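Local coordinates for ferritin heavy chain (Trichoplusia ni, PDB 1Z6O), which oxidises ferrous iron with dioxygen and, with its light-chain partner in a 24-subunit secreted cage, stores it as ferric hydroxide, at residues T16-C21 against S134-Y139; N52-A57 against K185-D190. All blocks are in the same frame, centred on the assembly; numbering follows the deposited sequence.

Interaction 1 (T16-C21 against S134-Y139)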
ATOM      1  N   THR M  16     -35.622  37.855 -27.154  1.00 17.03           N
ATOM      2  CA  THR M  16     -37.004  37.672 -27.590  1.00 18.59           C
ATOM      3  C   THR M  16     -38.150  37.587 -26.591  1.00 20.69           C
ATOM      4  O   THR M  16     -39.292  37.434 -27.004  1.00 19.16           O
ATOM      5  CB  THR M  16     -37.079  36.397 -28.433  1.00 19.21           C
ATOM      6  OG1 THR M  16     -36.615  35.300 -27.632  1.00 17.77           O
ATOM      7  CG2 THR M  16     -36.176  36.499 -29.672  1.00 16.87           C
ATOM      8  N   MET M  17     -37.887  37.651 -25.293  1.00 16.17           N
ATOM      9  CA  MET M  17     -39.000  37.539 -24.357  1.00 17.13           C
ATOM     10  C   MET M  17     -40.006  38.667 -24.556  1.00 21.33           C
ATOM     11  O   MET M  17     -39.629  39.799 -24.862  1.00 18.41           O
ATOM     12  CB  MET M  17     -38.502  37.570 -22.908  1.00 17.44           C
ATOM     13  CG  MET M  17     -37.807  36.274 -22.476  1.00 19.30           C
ATOM     14  SD  MET M  17     -37.457  36.283 -20.697  1.00 21.94           S
ATOM     15  CE  MET M  17     -39.129  36.287 -20.025  1.00 16.70           C
ATOM     16  N   HIS M  18     -41.286  38.357 -24.390  1.00 17.15           N
ATOM     17  CA  HIS M  18     -42.312  39.388 -24.525  1.00 20.88           C
ATOM     18  C   HIS M  18     -42.718  39.914 -23.162  1.00 21.47           C
ATOM     19  O   HIS M  18     -42.484  39.274 -22.127  1.00 17.48           O
ATOM     20  CB  HIS M  18     -43.511  38.863 -25.320  1.00 21.78           C
ATOM     21  CG  HIS M  18     -43.296  38.924 -26.800  1.00 28.36           C
ATOM     22  ND1 HIS M  18     -42.154  38.432 -27.405  1.00 27.51           N
ATOM     23  CD2 HIS M  18     -44.046  39.460 -27.794  1.00 25.67           C
ATOM     24  CE1 HIS M  18     -42.211  38.667 -28.705  1.00 26.51           C
ATOM     25  NE2 HIS M  18     -43.347  39.288 -28.967  1.00 28.66           N
ATOM     26  N   ARG M  19     -43.329  41.093 -23.167  1.00 19.97           N
ATOM     27  CA  ARG M  19     -43.700  41.790 -21.945  1.00 21.22           C
ATOM     28  C   ARG M  19     -44.563  41.094 -20.909  1.00 18.41           C
ATOM     29  O   ARG M  19     -44.256  41.136 -19.718  1.00 19.47           O
ATOM     30  CB  ARG M  19     -44.338  43.143 -22.311  1.00 27.73           C
ATOM     31  CG  ARG M  19     -44.911  43.912 -21.123  1.00 38.94           C
ATOM     32  CD  ARG M  19     -45.125  45.390 -21.466  1.00 53.62           C
ATOM     33  NE  ARG M  19     -43.884  46.151 -21.306  1.00 73.44           N
ATOM     34  CZ  ARG M  19     -43.403  46.576 -20.136  1.00 77.96           C
ATOM     35  NH1 ARG M  19     -44.060  46.331 -19.005  1.00 68.72           N
ATOM     36  NH2 ARG M  19     -42.251  47.233 -20.092  1.00 76.35           N
ATOM     37  N   SER M  20     -45.651  40.470 -21.330  1.00 17.01           N
ATOM     38  CA  SER M  20     -46.516  39.827 -20.353  1.00 22.39           C
ATOM     39  C   SER M  20     -45.762  38.716 -19.600  1.00 22.54           C
ATOM     40  O   SER M  20     -45.841  38.598 -18.375  1.00 17.40           O
ATOM     41  CB  SER M  20     -47.752  39.265 -21.055  1.00 27.16           C
ATOM     42  OG  SER M  20     -48.537  38.523 -20.141  1.00 42.68           O
ATOM     43  N   CYS M  21     -45.030  37.907 -20.345  1.00 18.83           N
ATOM     44  CA  CYS M  21     -44.253  36.819 -19.754  1.00 19.64           C
ATOM     45  C   CYS M  21     -43.160  37.393 -18.835  1.00 17.94           C
ATOM     46  O   CYS M  21     -42.986  36.951 -17.699  1.00 17.72           O
ATOM     47  CB  CYS M  21     -43.644  35.988 -20.885  1.00 17.97           C
ATOM     48  SG  CYS M  21     -42.568  34.627 -20.339  1.00 20.85           S
ATOM     49  N   SER M 134     -50.484  35.696 -27.549  1.00 35.91           N
ATOM     50  CA  SER M 134     -50.773  35.487 -28.969  1.00 40.89           C
ATOM     51  C   SER M 134     -49.611  35.806 -29.908  1.00 36.27           C
ATOM     52  O   SER M 134     -49.528  35.260 -31.008  1.00 41.93           O
ATOM     53  CB  SER M 134     -52.013  36.298 -29.383  1.00 41.53           C
ATOM     54  OG  SER M 134     -51.827  37.683 -29.129  1.00 48.89           O
ATOM     55  N   GLU M 135     -48.701  36.670 -29.476  1.00 29.02           N
ATOM     56  CA  GLU M 135     -47.575  37.034 -30.328  1.00 33.72           C
ATOM     57  C   GLU M 135     -46.329  36.164 -30.174  1.00 36.62           C
ATOM     58  O   GLU M 135     -45.484  36.137 -31.070  1.00 34.13           O
ATOM     59  CB  GLU M 135     -47.167  38.482 -30.060  1.00 40.19           C
ATOM     60  CG  GLU M 135     -48.254  39.503 -30.318  1.00 63.71           C
ATOM     61  CD  GLU M 135     -47.836  40.894 -29.882  1.00 80.94           C
ATOM     62  OE1 GLU M 135     -47.578  41.087 -28.672  1.00 90.61           O
ATOM     63  OE2 GLU M 135     -47.760  41.793 -30.749  1.00 91.17           O
ATOM     64  N   PHE M 136     -46.201  35.451 -29.059  1.00 24.58           N
ATOM     65  CA  PHE M 136     -44.981  34.667 -28.846  1.00 22.80           C
ATOM     66  C   PHE M 136     -45.179  33.620 -27.754  1.00 21.73           C
ATOM     67  O   PHE M 136     -45.393  33.966 -26.595  1.00 21.60           O
ATOM     68  CB  PHE M 136     -43.855  35.629 -28.428  1.00 21.16           C
ATOM     69  CG  PHE M 136     -42.477  35.007 -28.391  1.00 21.96           C
ATOM     70  CD1 PHE M 136     -41.701  34.927 -29.546  1.00 22.95           C
ATOM     71  CD2 PHE M 136     -41.948  34.530 -27.188  1.00 18.96           C
ATOM     72  CE1 PHE M 136     -40.403  34.381 -29.512  1.00 23.39           C
ATOM     73  CE2 PHE M 136     -40.653  33.981 -27.136  1.00 19.65           C
ATOM     74  CZ  PHE M 136     -39.879  33.905 -28.300  1.00 19.79           C
ATOM     75  N   ASN M 137     -45.128  32.351 -28.136  1.00 18.43           N
ATOM     76  CA  ASN M 137     -45.259  31.247 -27.186  1.00 18.16           C
ATOM     77  C   ASN M 137     -43.808  30.981 -26.750  1.00 18.00           C
ATOM     78  O   ASN M 137     -42.991  30.534 -27.557  1.00 17.90           O
ATOM     79  CB  ASN M 137     -45.824  30.016 -27.908  1.00 18.46           C
ATOM     80  CG  ASN M 137     -46.000  28.816 -26.984  1.00 21.09           C
ATOM     81  OD1 ASN M 137     -45.285  28.674 -25.981  1.00 19.51           O
ATOM     82  ND2 ASN M 137     -46.937  27.936 -27.328  1.00 17.77           N
ATOM     83  N   ASP M 138     -43.474  31.266 -25.498  1.00 17.14           N
ATOM     84  CA  ASP M 138     -42.090  31.061 -25.062  1.00 17.34           C
ATOM     85  C   ASP M 138     -41.867  29.606 -24.654  1.00 17.33           C
ATOM     86  O   ASP M 138     -41.831  29.275 -23.464  1.00 15.73           O
ATOM     87  CB  ASP M 138     -41.764  31.994 -23.900  1.00 16.55           C
ATOM     88  CG  ASP M 138     -40.285  32.317 -23.832  1.00 20.38           C
ATOM     89  OD1 ASP M 138     -39.466  31.366 -23.915  1.00 18.50           O
ATOM     90  OD2 ASP M 138     -39.944  33.512 -23.711  1.00 18.63           O
ATOM     91  N   TYR M 139     -41.693  28.741 -25.651  1.00 14.85           N
ATOM     92  CA  TYR M 139     -41.541  27.310 -25.394  1.00 15.01           C
ATOM     93  C   TYR M 139     -40.501  26.944 -24.343  1.00 15.04           C
ATOM     94  O   TYR M 139     -40.761  26.132 -23.454  1.00 15.54           O
ATOM     95  CB  TYR M 139     -41.178  26.570 -26.688  1.00 15.45           C
ATOM     96  CG  TYR M 139     -42.192  26.747 -27.799  1.00 18.77           C
ATOM     97  CD1 TYR M 139     -41.878  27.485 -28.941  1.00 21.07           C
ATOM     98  CD2 TYR M 139     -43.457  26.166 -27.710  1.00 18.15           C
ATOM     99  CE1 TYR M 139     -42.801  27.639 -29.978  1.00 24.31           C
ATOM    100  CE2 TYR M 139     -44.394  26.314 -28.746  1.00 19.33           C
ATOM    101  CZ  TYR M 139     -44.051  27.051 -29.872  1.00 23.61           C
ATOM    102  OH  TYR M 139     -44.948  27.178 -30.906  1.00 25.92           O
TER
HETATM  103  O   HOH W   1     -41.741  35.666 -23.668  1.00 18.05           O

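Interaction 2 (N52-A57 against K185-D190)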
ATOM      1  N   ASN M  52     -38.307  26.179  21.554  1.00 17.68           N
ATOM      2  CA  ASN M  52     -37.262  25.167  21.518  1.00 18.66           C
ATOM      3  C   ASN M  52     -37.499  23.931  20.647  1.00 21.76           C
ATOM      4  O   ASN M  52     -37.477  22.802  21.144  1.00 17.97           O
ATOM      5  CB  ASN M  52     -36.953  24.733  22.976  1.00 17.34           C
ATOM      6  CG  ASN M  52     -35.602  24.063  23.112  1.00 21.18           C
ATOM      7  OD1 ASN M  52     -34.604  24.565  22.597  1.00 21.28           O
ATOM      8  ND2 ASN M  52     -35.555  22.930  23.817  1.00 20.24           N
ATOM      9  N   ARG M  53     -37.706  24.142  19.352  1.00 16.52           N
ATOM     10  CA  ARG M  53     -37.895  23.036  18.411  1.00 17.39           C
ATOM     11  C   ARG M  53     -36.816  23.240  17.343  1.00 17.45           C
ATOM     12  O   ARG M  53     -37.089  23.750  16.252  1.00 17.74           O
ATOM     13  CB  ARG M  53     -39.298  23.106  17.798  1.00 18.59           C
ATOM     14  CG  ARG M  53     -40.426  22.883  18.819  1.00 19.93           C
ATOM     15  CD  ARG M  53     -40.365  21.466  19.398  1.00 23.69           C
ATOM     16  NE  ARG M  53     -41.487  21.177  20.299  1.00 24.17           N
ATOM     17  CZ  ARG M  53     -41.351  20.728  21.547  1.00 31.01           C
ATOM     18  NH1 ARG M  53     -40.141  20.524  22.051  1.00 32.13           N
ATOM     19  NH2 ARG M  53     -42.422  20.467  22.286  1.00 31.83           N
ATOM     20  N   PRO M  54     -35.567  22.861  17.656  1.00 20.90           N
ATOM     21  CA  PRO M  54     -34.452  23.025  16.711  1.00 21.19           C
ATOM     22  C   PRO M  54     -34.618  22.305  15.380  1.00 19.14           C
ATOM     23  O   PRO M  54     -34.072  22.748  14.363  1.00 18.29           O
ATOM     24  CB  PRO M  54     -33.233  22.534  17.512  1.00 22.87           C
ATOM     25  CG  PRO M  54     -33.844  21.499  18.454  1.00 23.41           C
ATOM     26  CD  PRO M  54     -35.121  22.192  18.897  1.00 22.11           C
ATOM     27  N   GLY M  55     -35.356  21.199  15.383  1.00 18.80           N
ATOM     28  CA  GLY M  55     -35.593  20.470  14.144  1.00 18.74           C
ATOM     29  C   GLY M  55     -36.446  21.322  13.214  1.00 19.50           C
ATOM     30  O   GLY M  55     -36.141  21.464  12.025  1.00 17.06           O
ATOM     31  N   PHE M  56     -37.528  21.886  13.745  1.00 15.68           N
ATOM     32  CA  PHE M  56     -38.386  22.761  12.941  1.00 16.95           C
ATOM     33  C   PHE M  56     -37.634  24.026  12.544  1.00 18.00           C
ATOM     34  O   PHE M  56     -37.775  24.507  11.425  1.00 16.47           O
ATOM     35  CB  PHE M  56     -39.650  23.162  13.713  1.00 14.72           C
ATOM     36  CG  PHE M  56     -40.731  22.118  13.680  1.00 18.28           C
ATOM     37  CD1 PHE M  56     -40.873  21.206  14.718  1.00 21.62           C
ATOM     38  CD2 PHE M  56     -41.596  22.039  12.592  1.00 23.58           C
ATOM     39  CE1 PHE M  56     -41.875  20.221  14.676  1.00 23.21           C
ATOM     40  CE2 PHE M  56     -42.599  21.061  12.539  1.00 25.79           C
ATOM     41  CZ  PHE M  56     -42.738  20.155  13.583  1.00 20.52           C
ATOM     42  N   ALA M  57     -36.838  24.578  13.460  1.00 15.45           N
ATOM     43  CA  ALA M  57     -36.088  25.793  13.135  1.00 17.16           C
ATOM     44  C   ALA M  57     -35.190  25.551  11.926  1.00 19.19           C
ATOM     45  O   ALA M  57     -35.175  26.346  10.988  1.00 18.59           O
ATOM     46  CB  ALA M  57     -35.238  26.245  14.335  1.00 17.56           C
ATOM     47  N   LYS M 185     -36.685  13.877  15.128  1.00 19.33           N
ATOM     48  CA  LYS M 185     -36.600  13.087  13.891  1.00 22.01           C
ATOM     49  C   LYS M 185     -36.222  14.021  12.725  1.00 25.02           C
ATOM     50  O   LYS M 185     -35.534  13.605  11.796  1.00 23.06           O
ATOM     51  CB  LYS M 185     -37.936  12.416  13.564  1.00 25.60           C
ATOM     52  CG  LYS M 185     -38.370  11.334  14.532  1.00 35.26           C
ATOM     53  CD  LYS M 185     -37.643  10.052  14.271  1.00 37.78           C
ATOM     54  CE  LYS M 185     -38.243   8.905  15.076  1.00 39.95           C
ATOM     55  NZ  LYS M 185     -37.586   7.628  14.654  1.00 33.33           N
ATOM     56  N   LEU M 186     -36.671  15.276  12.757  1.00 21.90           N
ATOM     57  CA  LEU M 186     -36.307  16.210  11.685  1.00 23.77           C
ATOM     58  C   LEU M 186     -34.794  16.420  11.683  1.00 30.06           C
ATOM     59  O   LEU M 186     -34.214  16.746  10.653  1.00 28.06           O
ATOM     60  CB  LEU M 186     -37.003  17.569  11.853  1.00 20.00           C
ATOM     61  CG  LEU M 186     -38.524  17.574  11.631  1.00 23.14           C
ATOM     62  CD1 LEU M 186     -39.096  18.946  12.004  1.00 20.14           C
ATOM     63  CD2 LEU M 186     -38.841  17.230  10.170  1.00 24.05           C
ATOM     64  N   LEU M 187     -34.160  16.238  12.838  1.00 24.78           N
ATOM     65  CA  LEU M 187     -32.707  16.391  12.945  1.00 27.86           C
ATOM     66  C   LEU M 187     -31.999  15.061  12.697  1.00 31.86           C
ATOM     67  O   LEU M 187     -30.778  14.983  12.795  1.00 34.81           O
ATOM     68  CB  LEU M 187     -32.318  16.885  14.342  1.00 25.72           C
ATOM     69  CG  LEU M 187     -32.778  18.280  14.747  1.00 29.25           C
ATOM     70  CD1 LEU M 187     -32.487  18.499  16.225  1.00 28.77           C
ATOM     71  CD2 LEU M 187     -32.066  19.327  13.887  1.00 27.71           C
ATOM     72  N   GLY M 188     -32.760  14.016  12.398  1.00 31.27           N
ATOM     73  CA  GLY M 188     -32.156  12.714  12.164  1.00 32.16           C
ATOM     74  C   GLY M 188     -31.816  12.000  13.463  1.00 36.94           C
ATOM     75  O   GLY M 188     -30.998  11.084  13.485  1.00 36.76           O
ATOM     76  N   ILE M 189     -32.453  12.411  14.554  1.00 29.40           N
ATOM     77  CA  ILE M 189     -32.199  11.808  15.856  1.00 30.59           C
ATOM     78  C   ILE M 189     -33.364  10.928  16.295  1.00 35.67           C
ATOM     79  O   ILE M 189     -34.488  11.407  16.453  1.00 31.48           O
ATOM     80  CB  ILE M 189     -31.978  12.899  16.934  1.00 31.33           C
ATOM     81  CG1 ILE M 189     -30.754  13.744  16.575  1.00 35.63           C
ATOM     82  CG2 ILE M 189     -31.798  12.259  18.312  1.00 33.02           C
ATOM     83  CD1 ILE M 189     -30.550  14.946  17.492  1.00 36.83           C
ATOM     84  N   ASP M 190     -33.099   9.637  16.470  1.00 33.67           N
ATOM     85  CA  ASP M 190     -34.120   8.703  16.935  1.00 39.87           C
ATOM     86  C   ASP M 190     -33.876   8.633  18.431  1.00 48.38           C
ATOM     87  O   ASP M 190     -32.824   8.164  18.863  1.00 57.00           O
ATOM     88  CB  ASP M 190     -33.914   7.305  16.349  1.00 39.20           C
ATOM     89  CG  ASP M 190     -33.960   7.289  14.836  1.00 47.50           C
ATOM     90  OD1 ASP M 190     -34.920   7.845  14.257  1.00 45.03           O
ATOM     91  OD2 ASP M 190     -33.037   6.706  14.230  1.00 50.37           O
TER

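Interaction 1 (T16-C21 against S134-Y139)
At one end of the ferritin four-helix bundle, the residues leading into helix 19-47 lie against the loop that joins helix 105-132 to helix 139-168. H18, the N-cap residue, takes F136 CB over one face of its imidazole, 3.5 Å from the centroid, a CH-pi contact. The rings are almost parallel, planes 5° apart, but slid so far that they barely overlap. F136 reaches across because its CG is anti to the backbone N (chi1 -170°), which brings one ring face beneath T16 O. H18 ND1 donates to T16 O at 3.1 Å, with the oxygen in the imidazole plane but the donor above the carbonyl plane, which helps to set the ring's rotation. T16 OG1 lies 3.6 Å from F136 CZ and is hydrogen-bonded to R81. A water bridges the segments, accepting from H18 N at 2.8 Å and donating to D138 OD2. D138 OD1 makes a salt bridge to R81, while C21 SG is in a disulfide with C130. R124 of a neighbouring copy adds a cation-pi contact to F136. With ND1 donating, a proton on NE2 would make the imidazole cationic, a state that E135 OE1, 4.6 Å from H18 NE2, would probably favour.

Interaction 2 (N52-A57 against K185-D190)
The short C-terminal helix 175-186 of the ferritin fold ends against the first turn of helix 54-80, and its end is a Schellman motif in which G188, at positive phi, takes the chain out of the helix while G188 N bonds back to K185 O. The tight part centres on G55, whose CA is 5.0 Å from the CA of L186. Having no side chain, G55 lets L186 CB come close to its backbone. L187 packs on the bare CA: its CG is 3.6 Å from G55 CA, with CD2 close to the same carbon. L186 sends CD1 over the G55-F56 peptide and onto F56, where the methyl stands 3.8 Å above the ring centroid, only 5° off the normal, in a CH-pi contact. F56 turns this face to it with CG anti to its carbonyl carbon (chi1 -82°), and its ring also meets F46 and L167. An alanine in place of F56 would remove the ring under L186 CD1 and would probably loosen the join between helices 54-80 and 175-186 and the contacts with F46 and L167. D183 OD1 accepts F56 N and, weakly, G55 N at the start of the helix. The looser flank is the partly exposed P54, whose side chain meets L187 by one pair of carbons, CG to CD1 at 4.0 Å. The 185-190 segment turns polar where it borders other subunits: K185 forms a salt bridge to E206 of a light chain and another within its own segment, NZ to D190 OD1 at 2.7 Å, met from above the carboxylate plane.

Overall arrangement
Interactions 1 and 2 lie on opposite sides of the chain's centre, about 45 Å apart between centres, away from the iron site. Each involves the start of a long helix, 19-47 or 54-80, consecutive in the chain. Interaction 1 sets buried D138, M17 and C21 behind a more open H18, F136 and E135, mixing aromatic contact with a bridging water, an arginine-held carboxylate and a disulfide made by one of its own residues. Interaction 2 sets helix start against helix end, is apolar between its segments and has no exposed touching residue, G55 and F56 being buried. Another heavy chain borders 134-139, one light chain 52-57, and a second light chain and a heavy chain 185-190.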